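Local coordinates for viral CASP8 and FADD-like apoptosis regulator (Molluscum contagiosum virus subtype 1, PDB 2BBR), which blocks death-receptor-induced apoptosis by interfering with recruitment and activation of host caspase-8 at the death-inducing signalling complex, and suppresses host NF-kappa-B activation, at residues Leu57-Glu62 / Thr90-Arg95. Residues are numbered along the deposited sequence; the frame is centred on the assembly and turned at random.
Sequences LAALVE and TSFLTR. With AZI (azide ion), chain B.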
loop_
_atom_site.group_PDB
_atom_site.type_symbol
_atom_site.label_atom_id
_atom_site.label_comp_id
_atom_site.label_asym_id
_atom_site.label_seq_id
_atom_site.Cartn_x
_atom_site.Cartn_y
_atom_site.Cartn_z
ATOM N N LEU A 57 -8.270 -2.214 15.279
ATOM C CA LEU A 57 -6.953 -2.325 15.886
ATOM C C LEU A 57 -6.033 -3.010 14.876
ATOM O O LEU A 57 -4.914 -2.559 14.630
ATOM C CB LEU A 57 -7.050 -3.156 17.171
ATOM C CG LEU A 57 -5.783 -3.579 17.926
ATOM C CD1 LEU A 57 -5.076 -4.703 17.198
ATOM C CD2 LEU A 57 -4.875 -2.388 18.090
ATOM N N ALA A 58 -6.523 -4.092 14.284
ATOM C CA ALA A 58 -5.754 -4.838 13.299
ATOM C C ALA A 58 -5.331 -3.967 12.119
ATOM O O ALA A 58 -4.185 -4.025 11.684
ATOM C CB ALA A 58 -6.559 -6.035 12.805
ATOM N N ALA A 59 -6.256 -3.167 11.596
ATOM C CA ALA A 59 -5.938 -2.304 10.464
ATOM C C ALA A 59 -4.809 -1.333 10.791
ATOM O O ALA A 59 -3.866 -1.181 10.013
ATOM C CB ALA A 59 -7.178 -1.533 10.028
ATOM N N LEU A 60 -4.907 -0.675 11.942
ATOM C CA LEU A 60 -3.881 0.277 12.349
ATOM C C LEU A 60 -2.540 -0.410 12.566
ATOM O O LEU A 60 -1.497 0.114 12.180
ATOM C CB LEU A 60 -4.304 1.012 13.626
ATOM C CG LEU A 60 -5.332 2.140 13.480
ATOM C CD1 LEU A 60 -4.760 3.245 12.606
ATOM C CD2 LEU A 60 -6.616 1.599 12.885
ATOM N N VAL A 61 -2.569 -1.581 13.193
ATOM C CA VAL A 61 -1.343 -2.324 13.438
ATOM C C VAL A 61 -0.688 -2.696 12.107
ATOM O O VAL A 61 0.527 -2.563 11.948
ATOM C CB VAL A 61 -1.641 -3.581 14.286
ATOM C CG1 VAL A 61 -0.465 -4.541 14.257
ATOM C CG2 VAL A 61 -1.926 -3.163 15.724
ATOM N N GLU A 62 -1.488 -3.135 11.140
ATOM C CA GLU A 62 -0.939 -3.491 9.832
ATOM C C GLU A 62 -0.342 -2.266 9.153
ATOM O O GLU A 62 0.729 -2.339 8.552
ATOM C CB GLU A 62 -2.013 -4.092 8.927
ATOM C CG GLU A 62 -2.426 -5.490 9.309
ATOM C CD GLU A 62 -3.089 -6.214 8.158
ATOM O OE1 GLU A 62 -4.336 -6.211 8.083
ATOM O OE2 GLU A 62 -2.353 -6.774 7.322
ATOM N N THR A 90 -5.515 -9.568 8.520
ATOM C CA THR A 90 -6.792 -9.678 9.224
ATOM C C THR A 90 -7.648 -8.411 9.218
ATOM O O THR A 90 -8.520 -8.246 10.071
ATOM C CB THR A 90 -6.594 -10.121 10.698
ATOM O OG1 THR A 90 -5.952 -9.077 11.439
ATOM C CG2 THR A 90 -5.748 -11.388 10.769
ATOM N N SER A 91 -7.406 -7.516 8.267
ATOM C CA SER A 91 -8.194 -6.288 8.168
ATOM C C SER A 91 -8.579 -6.071 6.711
ATOM O O SER A 91 -8.353 -6.941 5.870
ATOM C CB SER A 91 -7.403 -5.081 8.682
ATOM O OG SER A 91 -6.416 -4.670 7.751
ATOM N N PHE A 92 -9.149 -4.910 6.404
ATOM C CA PHE A 92 -9.563 -4.616 5.036
ATOM C C PHE A 92 -8.373 -4.490 4.084
ATOM O O PHE A 92 -8.522 -4.666 2.877
ATOM C CB PHE A 92 -10.373 -3.318 5.000
ATOM C CG PHE A 92 -9.529 -2.077 5.057
ATOM C CD1 PHE A 92 -9.079 -1.468 3.889
ATOM C CD2 PHE A 92 -9.155 -1.533 6.281
ATOM C CE1 PHE A 92 -8.270 -0.338 3.940
ATOM C CE2 PHE A 92 -8.347 -0.403 6.343
ATOM C CZ PHE A 92 -7.901 0.196 5.168
ATOM N N LEU A 93 -7.197 -4.183 4.621
ATOM C CA LEU A 93 -6.015 -4.014 3.779
ATOM C C LEU A 93 -5.750 -5.232 2.908
ATOM O O LEU A 93 -5.859 -6.372 3.354
ATOM C CB LEU A 93 -4.792 -3.705 4.643
ATOM C CG LEU A 93 -4.879 -2.375 5.404
ATOM C CD1 LEU A 93 -3.838 -2.351 6.504
ATOM C CD2 LEU A 93 -4.701 -1.202 4.451
ATOM N N THR A 94 -5.393 -4.983 1.655
ATOM C CA THR A 94 -5.138 -6.072 0.726
ATOM C C THR A 94 -3.655 -6.328 0.517
ATOM O O THR A 94 -2.822 -5.432 0.671
ATOM C CB THR A 94 -5.777 -5.790 -0.648
ATOM O OG1 THR A 94 -5.168 -4.628 -1.226
ATOM C CG2 THR A 94 -7.279 -5.565 -0.501
ATOM N N ARG A 95 -3.332 -7.568 0.173
ATOM C CA ARG A 95 -1.954 -7.933 -0.094
ATOM C C ARG A 95 -1.431 -7.085 -1.256
ATOM O O ARG A 95 -0.272 -6.677 -1.262
ATOM C CB ARG A 95 -1.864 -9.425 -0.423
ATOM C CG ARG A 95 -0.517 -9.892 -0.947
ATOM C CD ARG A 95 0.645 -9.546 -0.037
ATOM N NE ARG A 95 1.865 -10.163 -0.550
ATOM C CZ ARG A 95 3.095 -9.819 -0.193
ATOM N NH1 ARG A 95 3.287 -8.850 0.690
ATOM N NH2 ARG A 95 4.135 -10.443 -0.733
HETATM N N1 AZI B . 1.037 -8.586 5.207
HETATM N N2 AZI B . 1.157 -8.160 4.121
HETATM N N3 AZI B . 1.329 -7.784 3.032
HETATM O O HOH W 1 -5.233 -7.495 5.937
#
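Thr90 places OG1 3.4 Å from CB of Ala58 where, in this tandem death effector domain protein, the loop joining helix 81-85 to helix 95-104 lies against helix 57-66 of the first domain. That hydroxyl is hydrogen-bonded to the carbonyl O of Leu87 and meets the alanine methyl by van der Waals contact. Ser91 comes closest to the helix backbone, its CB packing over CB and CA of Ala59, 3.6 Å from the latter. Its OG stands between its own backbone N and carbonyl carbon (chi1 75°). From there it donates a short 2.6 Å hydrogen bond to OE1 of Glu62, arriving on the anti side and 33° out of the carboxylate plane. The same OG accepts from N of Leu93, two residues on, at 3.3 Å, which forms an ST turn. A water receives the N-H of Ser91 and lies within hydrogen-bonding distance of Glu62 OE1 (2.7 Å) and Leu93 O, joining loop and helix. CE2 of the Phe92 ring reaches CB of Ala59 obliquely at 4.0 Å, while Met63 of the same helix adds to the packing of both Phe92 and Leu93. Leu93 turns back to the helix, where its CD1 covers the CB end of the Glu62 side chain at 3.5 Å, beside the carbonyl of Ala59. The carboxylate itself is held by polar groups: OE2 takes the N-H of Gly89 and a salt bridge from Lys98 of helix 95-104, which would be expected to stabilise the charged form and ties in the second domain. Thr94 N-caps that helix through OG1 to N of Arg97. Arg95, in its first turn, joins Leu88 and Lys98 around an azide ion, probably from the crystallisation liquor: NH1 donates a 3.2 Å hydrogen bond to azide N3, which sits at the guanidinium edge, near its plane.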